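Local coordinates for Dps family DNA-binding stress response protein (Thermosynechococcus elongatus, PDB 2C41) that probably binds and oxidises iron and probably binds DNA, assembling as a dodecamer of ferritin-like subunits, at residues Q10-L15 and E64-L69; R17-A22 and A78-V83. One frame throughout, in Å; residues are numbered along the deposited sequence.

Interaction 1. Residues Q10-L15 and E64-L69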
loop_
_atom_site.group_PDB
_atom_site.type_symbol
_atom_site.label_atom_id
_atom_site.label_comp_id
_atom_site.label_asym_id
_atom_site.label_seq_id
_atom_site.Cartn_x
_atom_site.Cartn_y
_atom_site.Cartn_z
ATOM N N GLN C 10 0.992 -33.051 29.831
ATOM C CA GLN C 10 2.387 -32.629 29.731
ATOM C C GLN C 10 2.589 -31.570 28.650
ATOM O O GLN C 10 3.338 -30.619 28.852
ATOM C CB GLN C 10 3.308 -33.823 29.467
ATOM C CG GLN C 10 3.489 -34.722 30.687
ATOM C CD GLN C 10 4.377 -35.919 30.407
ATOM O OE1 GLN C 10 5.474 -35.782 29.865
ATOM N NE2 GLN C 10 3.910 -37.103 30.786
ATOM N N VAL C 11 1.923 -31.731 27.506
ATOM C CA VAL C 11 2.012 -30.722 26.442
ATOM C C VAL C 11 1.552 -29.349 26.955
ATOM O O VAL C 11 2.219 -28.330 26.730
ATOM C CB VAL C 11 1.214 -31.125 25.181
ATOM C CG1 VAL C 11 1.066 -29.937 24.237
ATOM C CG2 VAL C 11 1.902 -32.267 24.464
ATOM N N LEU C 12 0.418 -29.323 27.649
ATOM C CA LEU C 12 -0.101 -28.075 28.203
ATOM C C LEU C 12 0.894 -27.436 29.169
ATOM O O LEU C 12 1.099 -26.218 29.145
ATOM C CB LEU C 12 -1.456 -28.297 28.875
ATOM C CG LEU C 12 -2.591 -28.591 27.891
ATOM C CD1 LEU C 12 -3.861 -29.005 28.644
ATOM C CD2 LEU C 12 -2.849 -27.383 27.000
ATOM N N THR C 13 1.541 -28.265 29.987
ATOM C CA THR C 13 2.576 -27.782 30.906
ATOM C C THR C 13 3.710 -27.102 30.122
ATOM O O THR C 13 4.151 -26.018 30.497
ATOM C CB THR C 13 3.096 -28.936 31.804
ATOM O OG1 THR C 13 2.023 -29.400 32.631
ATOM C CG2 THR C 13 4.264 -28.490 32.672
ATOM N N THR C 14 4.142 -27.717 29.018
ATOM C CA THR C 14 5.209 -27.126 28.200
ATOM C C THR C 14 4.783 -25.774 27.632
ATOM O O THR C 14 5.581 -24.839 27.609
ATOM C CB THR C 14 5.699 -28.034 27.045
ATOM O OG1 THR C 14 4.756 -28.026 25.957
ATOM C CG2 THR C 14 5.970 -29.470 27.536
ATOM N N LEU C 15 3.531 -25.664 27.194
ATOM C CA LEU C 15 3.068 -24.408 26.576
ATOM C C LEU C 15 3.060 -23.262 27.584
ATOM O O LEU C 15 3.403 -22.139 27.248
ATOM C CB LEU C 15 1.690 -24.563 25.924
ATOM C CG LEU C 15 1.690 -25.387 24.631
ATOM C CD1 LEU C 15 0.305 -25.951 24.323
ATOM C CD2 LEU C 15 2.257 -24.570 23.432
ATOM N N GLU C 64 -2.473 -18.954 22.901
ATOM C CA GLU C 64 -3.684 -19.449 22.247
ATOM C C GLU C 64 -3.603 -20.934 21.884
ATOM O O GLU C 64 -4.634 -21.609 21.794
ATOM C CB GLU C 64 -4.075 -18.548 21.074
ATOM C CG GLU C 64 -4.311 -17.102 21.548
ATOM C CD GLU C 64 -5.264 -16.318 20.687
ATOM O OE1 GLU C 64 -5.340 -16.576 19.459
ATOM O OE2 GLU C 64 -5.931 -15.428 21.256
ATOM N N ARG C 65 -2.383 -21.457 21.728
ATOM C CA ARG C 65 -2.217 -22.899 21.521
ATOM C C ARG C 65 -2.829 -23.689 22.685
ATOM O O ARG C 65 -3.500 -24.699 22.466
ATOM C CB ARG C 65 -0.747 -23.282 21.311
ATOM C CG ARG C 65 -0.551 -24.739 20.828
ATOM C CD ARG C 65 -1.023 -24.948 19.370
ATOM N NE ARG C 65 -1.156 -26.376 19.047
ATOM C CZ ARG C 65 -1.956 -26.862 18.101
ATOM N NH1 ARG C 65 -2.027 -28.177 17.894
ATOM N NH2 ARG C 65 -2.691 -26.040 17.357
ATOM N N SER C 66 -2.621 -23.207 23.913
ATOM C CA SER C 66 -3.231 -23.837 25.091
ATOM C C SER C 66 -4.756 -23.877 24.988
ATOM O O SER C 66 -5.379 -24.902 25.283
ATOM C CB SER C 66 -2.802 -23.131 26.374
ATOM O OG SER C 66 -1.433 -23.371 26.642
ATOM N N LEU C 67 -5.354 -22.760 24.579
ATOM C CA LEU C 67 -6.806 -22.682 24.383
ATOM C C LEU C 67 -7.305 -23.650 23.311
ATOM O O LEU C 67 -8.363 -24.259 23.462
ATOM C CB LEU C 67 -7.236 -21.261 24.009
ATOM C CG LEU C 67 -7.366 -20.120 25.032
ATOM C CD1 LEU C 67 -7.866 -20.556 26.402
ATOM C CD2 LEU C 67 -6.094 -19.352 25.150
ATOM N N MET C 68 -6.531 -23.795 22.232
ATOM C CA MET C 68 -6.898 -24.696 21.137
ATOM C C MET C 68 -6.849 -26.170 21.541
ATOM O O MET C 68 -7.431 -27.035 20.863
ATOM C CB MET C 68 -6.010 -24.443 19.921
ATOM C CG MET C 68 -6.267 -23.100 19.280
ATOM S SD MET C 68 -5.083 -22.738 17.965
ATOM C CE MET C 68 -4.688 -21.076 18.423
ATOM N N LEU C 69 -6.153 -26.432 22.643
ATOM C CA LEU C 69 -6.019 -27.781 23.203
ATOM C C LEU C 69 -6.940 -27.973 24.413
ATOM O O LEU C 69 -6.758 -28.904 25.203
ATOM C CB LEU C 69 -4.559 -28.047 23.578
ATOM C CG LEU C 69 -3.544 -28.025 22.430
ATOM C CD1 LEU C 69 -2.115 -28.131 22.968
ATOM C CD2 LEU C 69 -3.814 -29.119 21.418
HETATM O O HOH W 1 -1.291 -24.990 28.837
#
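Leu-15 and Leu-69 meet methyl to methyl in the seam between two neighbouring helices of a ferritin-like four-helix bundle. The axes of 10-15 and 64-68 run antiparallel, at 161°, and come within 9.7 Å of each other, and the contact falls at the C-terminal end of helix 41-68.

Apolar packing carries most of the contact. Leu-69 CD1 lies 3.5 Å from Leu-15 CD1, the two side chains crossing at about a right angle. With CG1 anti to its backbone N (chi1 167°), Val-11 brings that branch against the same methyl, CG1 to Leu-69 CD1 3.9 Å. The Leu-12 and Leu-69 side chains lie alongside each other, pointing opposite ways, with Leu-12 CD2 3.9 Å from Leu-69 CB. Both methyls of Leu-15 also pack on the aliphatic root of Arg-65, with CD1 3.8 Å from Arg-65 CG. An alanine in place of Leu-15 would probably open a gap beside Leu-69 CD1 and take away the two methyls that pack on Arg-65 CG.

The polar end of Arg-65 turns to other partners: a salt bridge to Asp-125 and a hydrogen bond to Thr-128 in the same chain, and a hydrogen bond to Gln-140 of a second subunit. The arginine thus joins the helix pair to the subunit interface.

No direct hydrogen bond crosses between the segments. Ser-66 OG packs against Leu-15 CB at 3.4 Å and takes its polar partner from a bridging water, which donates to Leu-12 O at 2.7 Å and is hydrogen-bonded to Ser-66 OG at 2.7 Å.

Interaction 2. Residues R17-A22 and A78-V83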
loop_
_atom_site.group_PDB
_atom_site.type_symbol
_atom_site.label_atom_id
_atom_site.label_comp_id
_atom_site.label_asym_id
_atom_site.label_seq_id
_atom_site.Cartn_x
_atom_site.Cartn_y
_atom_site.Cartn_z
ATOM N N ARG C 17 5.037 -22.949 30.262
ATOM C CA ARG C 17 6.439 -22.595 30.471
ATOM C C ARG C 17 6.983 -21.791 29.288
ATOM O O ARG C 17 7.632 -20.759 29.479
ATOM C CB ARG C 17 7.292 -23.851 30.698
ATOM C CG ARG C 17 8.804 -23.570 30.803
ATOM C CD ARG C 17 9.610 -24.800 31.289
ATOM N NE ARG C 17 9.059 -26.076 30.818
ATOM C CZ ARG C 17 9.114 -26.524 29.561
ATOM N NH1 ARG C 17 9.697 -25.806 28.607
ATOM N NH2 ARG C 17 8.574 -27.703 29.259
ATOM N N GLU C 18 6.709 -22.277 28.078
ATOM C CA GLU C 18 7.185 -21.632 26.867
ATOM C C GLU C 18 6.582 -20.229 26.719
ATOM O O GLU C 18 7.293 -19.267 26.391
ATOM C CB GLU C 18 6.883 -22.511 25.650
ATOM C CG GLU C 18 7.693 -23.825 25.622
ATOM C CD GLU C 18 9.086 -23.673 25.018
ATOM O OE1 GLU C 18 9.485 -22.537 24.667
ATOM O OE2 GLU C 18 9.790 -24.703 24.885
ATOM N N GLN C 19 5.284 -20.116 26.989
ATOM C CA GLN C 19 4.595 -18.823 26.909
ATOM C C GLN C 19 5.199 -17.837 27.909
ATOM O O GLN C 19 5.503 -16.701 27.560
ATOM C CB GLN C 19 3.103 -18.980 27.190
ATOM C CG GLN C 19 2.355 -17.643 27.231
ATOM C CD GLN C 19 1.096 -17.690 28.067
ATOM O OE1 GLN C 19 0.548 -16.649 28.437
ATOM N NE2 GLN C 19 0.633 -18.887 28.374
ATOM N N ALA C 20 5.367 -18.296 29.149
ATOM C CA ALA C 20 5.977 -17.486 30.206
ATOM C C ALA C 20 7.383 -17.035 29.812
ATOM O O ALA C 20 7.731 -15.871 30.019
ATOM C CB ALA C 20 6.010 -18.269 31.541
ATOM N N ASN C 21 8.164 -17.949 29.225
ATOM C CA ASN C 21 9.501 -17.623 28.722
ATOM C C ASN C 21 9.477 -16.545 27.641
ATOM O O ASN C 21 10.336 -15.666 27.623
ATOM C CB ASN C 21 10.246 -18.862 28.208
ATOM C CG ASN C 21 10.748 -19.761 29.332
ATOM O OD1 ASN C 21 11.134 -20.913 29.095
ATOM N ND2 ASN C 21 10.756 -19.245 30.548
ATOM N N ALA C 22 8.487 -16.608 26.753
ATOM C CA ALA C 22 8.350 -15.598 25.698
ATOM C C ALA C 22 8.099 -14.213 26.307
ATOM O O ALA C 22 8.676 -13.211 25.864
ATOM C CB ALA C 22 7.239 -15.974 24.737
ATOM N N ALA C 78 1.102 -12.072 37.878
ATOM C CA ALA C 78 1.956 -12.571 38.961
ATOM C C ALA C 78 2.493 -13.992 38.713
ATOM O O ALA C 78 3.460 -14.410 39.363
ATOM C CB ALA C 78 1.244 -12.483 40.316
ATOM N N ASP C 79 1.873 -14.725 37.785
ATOM C CA ASP C 79 2.277 -16.103 37.499
ATOM C C ASP C 79 3.503 -16.224 36.587
ATOM O O ASP C 79 4.200 -17.235 36.636
ATOM C CB ASP C 79 1.111 -16.919 36.917
ATOM C CG ASP C 79 0.047 -17.276 37.956
ATOM O OD1 ASP C 79 -0.992 -17.855 37.569
ATOM O OD2 ASP C 79 0.244 -17.000 39.155
ATOM N N TYR C 80 3.766 -15.214 35.760
ATOM C CA TYR C 80 4.805 -15.343 34.729
ATOM C C TYR C 80 6.177 -15.701 35.288
ATOM O O TYR C 80 6.819 -16.628 34.808
ATOM C CB TYR C 80 4.887 -14.096 33.854
ATOM C CG TYR C 80 3.740 -13.994 32.868
ATOM C CD1 TYR C 80 3.592 -14.934 31.846
ATOM C CD2 TYR C 80 2.813 -12.949 32.953
ATOM C CE1 TYR C 80 2.531 -14.853 30.933
ATOM C CE2 TYR C 80 1.753 -12.855 32.047
ATOM C CZ TYR C 80 1.628 -13.807 31.036
ATOM O OH TYR C 80 0.592 -13.710 30.134
ATOM N N LEU C 81 6.605 -14.981 36.318
ATOM C CA LEU C 81 7.919 -15.224 36.910
ATOM C C LEU C 81 7.980 -16.513 37.743
ATOM O O LEU C 81 9.068 -17.000 38.059
ATOM C CB LEU C 81 8.365 -14.014 37.727
ATOM C CG LEU C 81 8.671 -12.753 36.908
ATOM C CD1 LEU C 81 9.145 -11.645 37.812
ATOM C CD2 LEU C 81 9.712 -13.020 35.840
ATOM N N LYS C 82 6.813 -17.056 38.081
ATOM C CA LYS C 82 6.723 -18.327 38.799
ATOM C C LYS C 82 6.872 -19.524 37.870
ATOM O O LYS C 82 7.280 -20.603 38.308
ATOM C CB LYS C 82 5.389 -18.438 39.539
ATOM C CG LYS C 82 5.199 -17.421 40.640
ATOM C CD LYS C 82 3.947 -17.745 41.440
ATOM C CE LYS C 82 3.798 -16.816 42.637
ATOM N NZ LYS C 82 3.379 -15.447 42.224
ATOM N N VAL C 83 6.549 -19.321 36.593
ATOM C CA VAL C 83 6.457 -20.398 35.615
ATOM C C VAL C 83 7.661 -20.367 34.656
ATOM O O VAL C 83 8.130 -21.413 34.200
ATOM C CB VAL C 83 5.099 -20.290 34.849
ATOM C CG1 VAL C 83 5.008 -21.284 33.701
ATOM C CG2 VAL C 83 3.926 -20.491 35.812
#
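Arg-17 NH1 is gripped by two carboxylates of helix 95-122, in salt bridges to Asp-116 and Glu-112, while the base of the same residue packs against Val-83. The bend at chi3 (34°) is part of a course that carries the guanidinium off toward helix 95-122. Glu-18 adds only a long salt bridge within its own helix, its OE2 3.9 Å from Arg-17 NH1. The guanidinium is likely to offset the repulsion between Glu-18 and Asp-116, whose carboxylates lie close together.

Across the contact itself the backbones come close where Ala-20 presents only a methyl group, with Ala-20 CA 5.1 Å from Tyr-80 CA. Val-83 holds CG1 anti to its backbone N (chi1 173°), and this methyl rests 3.8 Å from Arg-17 CA. It also lies 3.8 Å from Ala-20 CB. Ala-20 in turn touches the backbone of the short helix, its CB 3.7 Å from Tyr-80 O.

The Tyr-80 ring meets helix 6-35 by its edge, and Ala-20 CA lies near the ring plane, 3.9 Å from Tyr-80 CD1. The extended chain of Gln-19 crosses obliquely to reach the phenol end, its amide plane turned 79° from the ring. Trp-34 of a third subunit packs on both residues.

Within 78-83, Lys-82 NZ donates a hydrogen bond to Ala-78 O at 3.0 Å, the donor standing well above the carbonyl plane. Leu-81 and Ala-78 pack reciprocally with their counterparts in that third subunit. A short helix in the long connection between the second and third bundle helices, seated on the first and facing a neighbouring subunit, is characteristic of the Dps fold.

How the interactions relate
From the N terminus, helix 6-35 supplies 10-15 and then, after one intervening residue, 17-22. The chain turns back through helix 41-68, and 64-69 returns to 10-15, closing the loop of interaction 1. The connection then runs on to 78-83, which meets 17-22 and closes the longer loop of interaction 2. The segments alternate along the chain, so the two loops cross rather than nest. Both contacts use helix 6-35, and their centres are about 13 Å apart. Together they illustrate how a single bundle helix can pack against both its antiparallel neighbour and the connection that follows, with a third subunit touching both contacts.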